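Local coordinates for protein fluvirucin B1 DH domain from module 1 (Actinomadura vulgaris, PDB 6OBV) that acts as the dehydratase domain of module 1 of the fluvirucin B1 polyketide synthase, probably eliminating water from a β-hydroxyacyl chain to form an enoyl product, at residues V75-A86 / L98-I109; G188-L196 / P227-A236. One frame throughout, in Å; residues are numbered along the deposited sequence.

Contact 1. Residues V75-A86 / L98-I109; sequences VLFPGTGFVELA and LEELTLEAPLVI
The central helix of the first hotdog, 79-86 here, packs through F82, V83 and A86 on L98, L101 and L103 of strand 98-103. The helix and strand axes come within 9.6 Å and run at 141° to each other. F82 CD2 meets L103 CD1 at 3.7 Å. The far end of the F82 ring reaches L107, whose CB lies at the ring edge near its plane, 3.9 Å from F82 CZ. F82 CG stands beside its backbone N (chi1 -70°), which carries the ring towards L107, in the loop that follows strand 98-103. Deeper along the helix, A86 CB sits over both leucines L98 and L101, 4.1 Å from L101 CD1. L101 CD2 also lies against the backbone of F82.

The contact lies in the first hotdog of the double-hotdog fold of polyketide synthase dehydratases. W252 on strand 247-257 adds to the same core through V83 and L103. Before the helix, L76 forms a single bridge with V108. I109 N donates to V75 O and F77 N to L107 O, each over 2.9 Å. Water continues the pairing at both ends. One bridges V75 N and I109 O. The other bridges F77 O and L107 N, and lies at the F82 ring edge.

L76 CD2 touches V108 CG2 at 3.7 Å, and P106 CB lies near the same methyl. F77 has CG opposite its backbone N (chi1 -170°), turning the ring away from 98-109. Its base keeps the contact: F77 CB lies 3.6 Å from L107 CD2, and F77 CG is close to the same methyl. V75 CG1 rests on CB and CG1 of I109.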
loop_
_atom_site.group_PDB
_atom_site.type_symbol
_atom_site.label_atom_id
_atom_site.label_comp_id
_atom_site.label_asym_id
_atom_site.label_seq_id
_atom_site.Cartn_x
_atom_site.Cartn_y
_atom_site.Cartn_z
ATOM N N VAL A 75 -14.999 13.420 19.962
ATOM C CA VAL A 75 -14.969 13.619 18.519
ATOM C C VAL A 75 -15.036 12.251 17.849
ATOM O O VAL A 75 -14.209 11.374 18.131
ATOM C CB VAL A 75 -13.708 14.388 18.094
ATOM C CG1 VAL A 75 -13.700 14.613 16.594
ATOM C CG2 VAL A 75 -13.629 15.706 18.841
ATOM N N LEU A 76 -16.026 12.070 16.967
ATOM C CA LEU A 76 -16.258 10.827 16.240
ATOM C C LEU A 76 -16.195 11.088 14.748
ATOM O O LEU A 76 -16.861 12.006 14.247
ATOM C CB LEU A 76 -17.631 10.232 16.560
ATOM C CG LEU A 76 -17.747 9.705 17.980
ATOM C CD1 LEU A 76 -19.196 9.364 18.285
ATOM C CD2 LEU A 76 -16.834 8.499 18.132
ATOM N N PHE A 77 -15.426 10.272 14.042
ATOM C CA PHE A 77 -15.446 10.324 12.591
ATOM C C PHE A 77 -16.865 10.020 12.111
ATOM O O PHE A 77 -17.487 9.072 12.603
ATOM C CB PHE A 77 -14.439 9.326 12.019
ATOM C CG PHE A 77 -14.203 9.463 10.530
ATOM C CD1 PHE A 77 -13.420 10.498 10.024
ATOM C CD2 PHE A 77 -14.739 8.532 9.644
ATOM C CE1 PHE A 77 -13.197 10.617 8.659
ATOM C CE2 PHE A 77 -14.518 8.632 8.273
ATOM C CZ PHE A 77 -13.737 9.672 7.779
ATOM N N PRO A 78 -17.422 10.804 11.191
ATOM C CA PRO A 78 -18.829 10.587 10.805
ATOM C C PRO A 78 -18.977 9.339 9.951
ATOM O O PRO A 78 -18.149 9.062 9.083
ATOM C CB PRO A 78 -19.191 11.855 10.014
ATOM C CG PRO A 78 -17.870 12.372 9.473
ATOM C CD PRO A 78 -16.774 11.902 10.436
ATOM N N GLY A 79 -20.042 8.573 10.212
ATOM C CA GLY A 79 -20.332 7.414 9.377
ATOM C C GLY A 79 -20.365 7.749 7.899
ATOM O O GLY A 79 -19.975 6.926 7.055
ATOM N N THR A 80 -20.788 8.969 7.560
ATOM C CA THR A 80 -20.760 9.389 6.165
ATOM C C THR A 80 -19.344 9.495 5.634
ATOM O O THR A 80 -19.138 9.406 4.422
ATOM C CB THR A 80 -21.481 10.730 5.971
ATOM O OG1 THR A 80 -20.874 11.740 6.784
ATOM C CG2 THR A 80 -22.975 10.606 6.315
ATOM N N GLY A 81 -18.358 9.695 6.498
ATOM C CA GLY A 81 -16.991 9.672 6.019
ATOM C C GLY A 81 -16.606 8.301 5.510
ATOM O O GLY A 81 -15.854 8.175 4.536
ATOM N N PHE A 82 -17.124 7.253 6.156
ATOM C CA PHE A 82 -16.826 5.899 5.708
ATOM C C PHE A 82 -17.512 5.608 4.386
ATOM O O PHE A 82 -16.956 4.906 3.535
ATOM C CB PHE A 82 -17.236 4.900 6.786
ATOM C CG PHE A 82 -16.371 4.956 8.013
ATOM C CD1 PHE A 82 -15.013 4.687 7.926
ATOM C CD2 PHE A 82 -16.908 5.304 9.244
ATOM C CE1 PHE A 82 -14.207 4.746 9.056
ATOM C CE2 PHE A 82 -16.103 5.371 10.377
ATOM C CZ PHE A 82 -14.760 5.087 10.285
ATOM N N VAL A 83 -18.726 6.134 4.203
ATOM C CA VAL A 83 -19.385 6.069 2.905
ATOM C C VAL A 83 -18.507 6.722 1.846
ATOM O O VAL A 83 -18.325 6.192 0.745
ATOM C CB VAL A 83 -20.770 6.746 2.973
ATOM C CG1 VAL A 83 -21.239 7.124 1.587
ATOM C CG2 VAL A 83 -21.816 5.858 3.673
ATOM N N GLU A 84 -17.958 7.896 2.157
ATOM C CA GLU A 84 -17.116 8.585 1.182
ATOM C C GLU A 84 -15.842 7.793 0.888
ATOM O O GLU A 84 -15.411 7.700 -0.270
ATOM C CB GLU A 84 -16.757 9.993 1.661
ATOM C CG GLU A 84 -15.604 10.643 0.851
ATOM C CD GLU A 84 -16.038 11.111 -0.552
ATOM O OE1 GLU A 84 -17.234 10.924 -0.896
ATOM O OE2 GLU A 84 -15.190 11.673 -1.301
ATOM N N LEU A 85 -15.242 7.200 1.919
ATOM C CA LEU A 85 -14.017 6.433 1.721
ATOM C C LEU A 85 -14.276 5.194 0.881
ATOM O O LEU A 85 -13.525 4.891 -0.058
ATOM C CB LEU A 85 -13.433 6.043 3.078
ATOM C CG LEU A 85 -12.744 7.205 3.783
ATOM C CD1 LEU A 85 -12.325 6.869 5.208
ATOM C CD2 LEU A 85 -11.529 7.677 2.957
ATOM N N ALA A 86 -15.338 4.460 1.214
ATOM C CA ALA A 86 -15.669 3.242 0.496
ATOM C C ALA A 86 -16.018 3.539 -0.963
ATOM O O ALA A 86 -15.618 2.803 -1.870
ATOM C CB ALA A 86 -16.827 2.528 1.206
ATOM N N LEU A 98 -21.981 1.410 -3.814
ATOM C CA LEU A 98 -21.867 0.846 -2.468
ATOM C C LEU A 98 -23.117 0.031 -2.168
ATOM O O LEU A 98 -24.117 0.545 -1.663
ATOM C CB LEU A 98 -21.684 1.955 -1.446
ATOM C CG LEU A 98 -21.371 1.476 -0.037
ATOM C CD1 LEU A 98 -20.244 0.467 -0.088
ATOM C CD2 LEU A 98 -20.994 2.688 0.819
ATOM N N GLU A 99 -23.067 -1.263 -2.494
ATOM C CA GLU A 99 -24.239 -2.115 -2.316
ATOM C C GLU A 99 -24.634 -2.213 -0.844
ATOM O O GLU A 99 -25.816 -2.185 -0.502
ATOM C CB GLU A 99 -23.945 -3.494 -2.904
ATOM C CG GLU A 99 -24.943 -4.589 -2.591
ATOM C CD GLU A 99 -24.538 -5.907 -3.237
ATOM O OE1 GLU A 99 -24.690 -6.038 -4.468
ATOM O OE2 GLU A 99 -24.048 -6.808 -2.527
ATOM N N GLU A 100 -23.657 -2.295 0.041
ATOM C CA GLU A 100 -23.917 -2.461 1.462
ATOM C C GLU A 100 -22.690 -1.963 2.219
ATOM O O GLU A 100 -21.561 -2.178 1.774
ATOM C CB GLU A 100 -24.220 -3.934 1.779
ATOM C CG GLU A 100 -24.815 -4.201 3.143
ATOM C CD GLU A 100 -23.754 -4.309 4.217
ATOM O OE1 GLU A 100 -24.038 -3.935 5.381
ATOM O OE2 GLU A 100 -22.631 -4.759 3.887
ATOM N N LEU A 101 -22.906 -1.269 3.337
ATOM C CA LEU A 101 -21.813 -0.980 4.271
ATOM C C LEU A 101 -22.368 -0.968 5.696
ATOM O O LEU A 101 -23.376 -0.304 5.966
ATOM C CB LEU A 101 -21.142 0.355 3.943
ATOM C CG LEU A 101 -19.850 0.789 4.649
ATOM C CD1 LEU A 101 -18.627 0.161 3.995
ATOM C CD2 LEU A 101 -19.700 2.291 4.600
ATOM N N THR A 102 -21.739 -1.725 6.596
ATOM C CA THR A 102 -22.090 -1.714 8.013
ATOM C C THR A 102 -20.970 -1.028 8.776
ATOM O O THR A 102 -19.790 -1.317 8.536
ATOM C CB THR A 102 -22.315 -3.125 8.569
ATOM O OG1 THR A 102 -23.258 -3.826 7.757
ATOM C CG2 THR A 102 -22.867 -3.064 9.984
ATOM N N LEU A 103 -21.337 -0.097 9.667
ATOM C CA LEU A 103 -20.362 0.484 10.580
ATOM C C LEU A 103 -20.198 -0.456 11.765
ATOM O O LEU A 103 -21.179 -0.850 12.402
ATOM C CB LEU A 103 -20.797 1.876 11.047
ATOM C CG LEU A 103 -20.842 3.029 10.015
ATOM C CD1 LEU A 103 -19.712 2.972 8.938
ATOM C CD2 LEU A 103 -22.205 3.190 9.380
ATOM N N GLU A 104 -18.961 -0.849 12.043
ATOM C CA GLU A 104 -18.700 -1.859 13.064
ATOM C C GLU A 104 -18.221 -1.256 14.375
ATOM O O GLU A 104 -18.760 -1.574 15.439
ATOM C CB GLU A 104 -17.666 -2.861 12.545
ATOM C CG GLU A 104 -17.950 -3.309 11.134
ATOM C CD GLU A 104 -17.202 -4.562 10.784
ATOM O OE1 GLU A 104 -16.131 -4.782 11.380
ATOM O OE2 GLU A 104 -17.686 -5.333 9.930
ATOM N N ALA A 105 -17.208 -0.396 14.318
ATOM C CA ALA A 105 -16.620 0.195 15.506
ATOM C C ALA A 105 -16.494 1.693 15.274
ATOM O O ALA A 105 -15.956 2.122 14.237
ATOM C CB ALA A 105 -15.239 -0.419 15.846
ATOM N N PRO A 106 -16.983 2.516 16.190
ATOM C CA PRO A 106 -16.765 3.954 16.063
ATOM C C PRO A 106 -15.275 4.259 16.018
ATOM O O PRO A 106 -14.449 3.519 16.563
ATOM C CB PRO A 106 -17.433 4.528 17.318
ATOM C CG PRO A 106 -17.717 3.341 18.195
ATOM C CD PRO A 106 -17.856 2.171 17.320
ATOM N N LEU A 107 -14.942 5.336 15.306
ATOM C CA LEU A 107 -13.581 5.859 15.200
ATOM C C LEU A 107 -13.548 7.167 15.974
ATOM O O LEU A 107 -14.121 8.170 15.527
ATOM C CB LEU A 107 -13.180 6.077 13.739
ATOM C CG LEU A 107 -11.926 6.922 13.489
ATOM C CD1 LEU A 107 -10.686 6.385 14.253
ATOM C CD2 LEU A 107 -11.650 7.026 12.002
ATOM N N VAL A 108 -12.927 7.137 17.154
ATOM C CA VAL A 108 -12.729 8.329 17.969
ATOM C C VAL A 108 -11.494 9.062 17.461
ATOM O O VAL A 108 -10.441 8.447 17.238
ATOM C CB VAL A 108 -12.568 7.951 19.454
ATOM C CG1 VAL A 108 -11.995 9.102 20.241
ATOM C CG2 VAL A 108 -13.888 7.513 20.061
ATOM N N ILE A 109 -11.611 10.377 17.287
ATOM C CA ILE A 109 -10.472 11.228 16.957
ATOM C C ILE A 109 -9.991 11.883 18.236
ATOM O O ILE A 109 -10.701 12.713 18.813
ATOM C CB ILE A 109 -10.832 12.312 15.928
ATOM C CG1 ILE A 109 -11.603 11.740 14.735
ATOM C CG2 ILE A 109 -9.551 13.036 15.519
ATOM C CD1 ILE A 109 -10.774 10.911 13.786
HETATM O O HOH W 1 -12.401 12.650 21.219
HETATM O O HOH W 2 -16.895 6.450 13.876
#

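Contact 2. Residues G188-L196 / P227-A236; sequences GYGPAFQGL and PALLDAALHA
Y189 lays one ring face over H235 in a face-to-face stack, with centroids 4.2 Å apart and planes at 29°. The overlap is offset: H235 NE2 lies 3.4 Å from Y189 CZ, towards the rim of the tyrosine ring. Y189 begins the YGPxF signature of the family. D231 and H235 belong to its HPxxxDxxxH signature, on the second hotdog. In related dehydratases the aspartate of this signature is catalytic, so D231 probably marks the active site.

H235 is held on several sides. A232 CA covers the centre of the face opposite Y189. At the ring edge, H235 NE2 donates to D231 OD2 over 2.9 Å, with an N-H...O angle of 158°. This bond reaches the carboxylate from above its plane. The other nitrogen, ND1, is hydrogen-bonded to Y179 OH. A water at the edge of the Y189 ring joins the two segments, bonded to Y189 OH and to D231 OD1, both at 2.7 Å.

F193 meets the helix with one face and the edge of its ring. A228 CB stands over the ring centre as a CH-pi contact, 3.8 Å from the centroid. The D231 carboxylate lies at the ring edge, where D231 OD2 is 3.3 Å from F193 CD1. D231 CG is opposite its backbone N (chi1 -174°), which brings the carboxylate to both aromatic rings. A second water donates to A192 O and A228 O. Further along, A232 CB rests on G195 N, and L196 CD1 touches A236 CB at 4.0 Å.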
loop_
_atom_site.group_PDB
_atom_site.type_symbol
_atom_site.label_atom_id
_atom_site.label_comp_id
_atom_site.label_asym_id
_atom_site.label_seq_id
_atom_site.Cartn_x
_atom_site.Cartn_y
_atom_site.Cartn_z
ATOM N N GLY A 188 -23.515 16.177 19.094
ATOM C CA GLY A 188 -22.469 17.178 19.041
ATOM C C GLY A 188 -22.191 17.574 17.607
ATOM O O GLY A 188 -21.367 16.959 16.925
ATOM N N TYR A 189 -22.898 18.589 17.132
ATOM C CA TYR A 189 -22.760 19.095 15.771
ATOM C C TYR A 189 -22.182 20.505 15.867
ATOM O O TYR A 189 -22.912 21.467 16.134
ATOM C CB TYR A 189 -24.106 19.098 15.055
ATOM C CG TYR A 189 -24.694 17.739 14.721
ATOM C CD1 TYR A 189 -23.916 16.737 14.165
ATOM C CD2 TYR A 189 -26.038 17.472 14.946
ATOM C CE1 TYR A 189 -24.448 15.501 13.862
ATOM C CE2 TYR A 189 -26.579 16.241 14.636
ATOM C CZ TYR A 189 -25.790 15.263 14.090
ATOM O OH TYR A 189 -26.334 14.027 13.769
ATOM N N GLY A 190 -20.871 20.629 15.663
ATOM C CA GLY A 190 -20.250 21.919 15.563
ATOM C C GLY A 190 -20.609 22.613 14.254
ATOM O O GLY A 190 -21.348 22.071 13.414
ATOM N N PRO A 191 -20.051 23.820 14.057
ATOM C CA PRO A 191 -20.443 24.649 12.894
ATOM C C PRO A 191 -20.382 23.953 11.534
ATOM O O PRO A 191 -21.295 24.135 10.715
ATOM C CB PRO A 191 -19.452 25.817 12.962
ATOM C CG PRO A 191 -19.063 25.897 14.414
ATOM C CD PRO A 191 -19.042 24.483 14.903
ATOM N N ALA A 192 -19.340 23.162 11.261
ATOM C CA ALA A 192 -19.218 22.537 9.944
ATOM C C ALA A 192 -20.331 21.533 9.655
ATOM O O ALA A 192 -20.608 21.250 8.480
ATOM C CB ALA A 192 -17.859 21.840 9.813
ATOM N N PHE A 193 -20.967 20.990 10.693
ATOM C CA PHE A 193 -22.002 19.980 10.546
ATOM C C PHE A 193 -23.402 20.526 10.747
ATOM O O PHE A 193 -24.352 19.743 10.779
ATOM C CB PHE A 193 -21.741 18.827 11.517
ATOM C CG PHE A 193 -20.771 17.837 10.974
ATOM C CD1 PHE A 193 -21.213 16.669 10.380
ATOM C CD2 PHE A 193 -19.410 18.119 10.971
ATOM C CE1 PHE A 193 -20.312 15.779 9.827
ATOM C CE2 PHE A 193 -18.489 17.216 10.432
ATOM C CZ PHE A 193 -18.946 16.053 9.852
ATOM N N GLN A 194 -23.553 21.838 10.876
ATOM C CA GLN A 194 -24.878 22.453 11.022
ATOM C C GLN A 194 -25.436 22.914 9.682
ATOM O O GLN A 194 -25.932 24.026 9.557
ATOM C CB GLN A 194 -24.803 23.615 12.004
ATOM C CG GLN A 194 -24.497 23.185 13.443
ATOM C CD GLN A 194 -24.184 24.360 14.349
ATOM O OE1 GLN A 194 -24.383 25.516 13.978
ATOM N NE2 GLN A 194 -23.675 24.067 15.540
ATOM N N GLY A 195 -25.410 22.033 8.676
ATOM C CA GLY A 195 -25.768 22.410 7.321
ATOM C C GLY A 195 -27.246 22.469 6.992
ATOM O O GLY A 195 -27.585 22.927 5.901
ATOM N N LEU A 196 -28.137 22.010 7.863
ATOM C CA LEU A 196 -29.563 22.041 7.547
ATOM C C LEU A 196 -30.072 23.472 7.625
ATOM O O LEU A 196 -29.980 24.114 8.678
ATOM C CB LEU A 196 -30.339 21.148 8.509
ATOM C CG LEU A 196 -31.864 21.234 8.419
ATOM C CD1 LEU A 196 -32.338 20.774 7.053
ATOM C CD2 LEU A 196 -32.541 20.431 9.542
ATOM N N PRO A 227 -18.187 14.670 3.513
ATOM C CA PRO A 227 -18.836 13.954 4.626
ATOM C C PRO A 227 -19.697 14.853 5.506
ATOM O O PRO A 227 -20.706 14.383 6.049
ATOM C CB PRO A 227 -17.648 13.352 5.393
ATOM C CG PRO A 227 -16.591 13.151 4.331
ATOM C CD PRO A 227 -16.764 14.305 3.364
ATOM N N ALA A 228 -19.350 16.137 5.652
ATOM C CA ALA A 228 -20.193 17.018 6.452
ATOM C C ALA A 228 -21.471 17.383 5.725
ATOM O O ALA A 228 -22.498 17.629 6.373
ATOM C CB ALA A 228 -19.442 18.294 6.842
ATOM N N LEU A 229 -21.438 17.431 4.389
ATOM C CA LEU A 229 -22.661 17.688 3.634
ATOM C C LEU A 229 -23.586 16.481 3.654
ATOM O O LEU A 229 -24.800 16.633 3.809
ATOM C CB LEU A 229 -22.335 18.080 2.194
ATOM C CG LEU A 229 -23.540 18.408 1.312
ATOM C CD1 LEU A 229 -24.405 19.498 1.924
ATOM C CD2 LEU A 229 -23.087 18.828 -0.097
ATOM N N LEU A 230 -23.043 15.275 3.489
ATOM C CA LEU A 230 -23.906 14.099 3.497
ATOM C C LEU A 230 -24.488 13.871 4.878
ATOM O O LEU A 230 -25.648 13.467 5.008
ATOM C CB LEU A 230 -23.161 12.846 3.022
ATOM C CG LEU A 230 -24.040 11.581 2.980
ATOM C CD1 LEU A 230 -25.286 11.830 2.153
ATOM C CD2 LEU A 230 -23.290 10.347 2.467
ATOM N N ASP A 231 -23.716 14.152 5.927
ATOM C CA ASP A 231 -24.246 13.940 7.267
ATOM C C ASP A 231 -25.397 14.890 7.566
ATOM O O ASP A 231 -26.404 14.488 8.153
ATOM C CB ASP A 231 -23.158 14.104 8.317
ATOM C CG ASP A 231 -23.658 13.739 9.708
ATOM O OD1 ASP A 231 -23.972 12.552 9.909
ATOM O OD2 ASP A 231 -23.775 14.622 10.586
ATOM N N ALA A 232 -25.269 16.156 7.182
ATOM C CA ALA A 232 -26.337 17.084 7.503
ATOM C C ALA A 232 -27.574 16.811 6.670
ATOM O O ALA A 232 -28.682 17.174 7.079
ATOM C CB ALA A 232 -25.864 18.522 7.313
ATOM N N ALA A 233 -27.408 16.177 5.515
ATOM C CA ALA A 233 -28.543 15.698 4.749
ATOM C C ALA A 233 -29.394 14.724 5.549
ATOM O O ALA A 233 -30.554 14.483 5.200
ATOM C CB ALA A 233 -28.034 15.039 3.471
ATOM N N LEU A 234 -28.835 14.141 6.600
ATOM C CA LEU A 234 -29.571 13.233 7.457
ATOM C C LEU A 234 -30.275 13.939 8.603
ATOM O O LEU A 234 -31.095 13.313 9.280
ATOM C CB LEU A 234 -28.631 12.169 8.037
ATOM C CG LEU A 234 -27.643 11.496 7.094
ATOM C CD1 LEU A 234 -26.789 10.514 7.879
ATOM C CD2 LEU A 234 -28.388 10.805 5.965
ATOM N N HIS A 235 -29.974 15.219 8.834
ATOM C CA HIS A 235 -30.474 15.894 10.029
ATOM C C HIS A 235 -31.975 16.156 9.982
ATOM O O HIS A 235 -32.618 16.205 11.033
ATOM C CB HIS A 235 -29.710 17.198 10.226
ATOM C CG HIS A 235 -28.258 16.976 10.501
ATOM N ND1 HIS A 235 -27.370 18.002 10.724
ATOM C CD2 HIS A 235 -27.543 15.828 10.591
ATOM C CE1 HIS A 235 -26.166 17.498 10.942
ATOM N NE2 HIS A 235 -26.243 16.181 10.863
ATOM N N ALA A 236 -32.550 16.332 8.799
ATOM C CA ALA A 236 -33.959 16.707 8.724
ATOM C C ALA A 236 -34.898 15.540 8.997
ATOM O O ALA A 236 -36.082 15.770 9.270
ATOM C CB ALA A 236 -34.271 17.294 7.353
HETATM O O HOH W 3 -24.835 12.178 12.417
HETATM O O HOH W 4 -23.040 20.098 7.305
#

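Overall arrangement
Contacts 1 and 2 belong to the two hotdogs of the domain, and their centres lie about 15 Å apart. They touch where helix 79-92 meets helix 227-232. T80 OG1 probably hydrogen-bonds to P227 O, at 2.7 Å, and T80 CG2 packs on L230 CG at 3.6 Å. T80 OG1 also lies 3.6 Å from D231 CB, so the first helix backs the aspartate. H69 touches both contacts: its ND1 is hydrogen-bonded to L76 O of contact 1, and its ring meets F193 of contact 2. As in related dehydratases, H69 and D231 are probably the catalytic pair, one contributed by each hotdog.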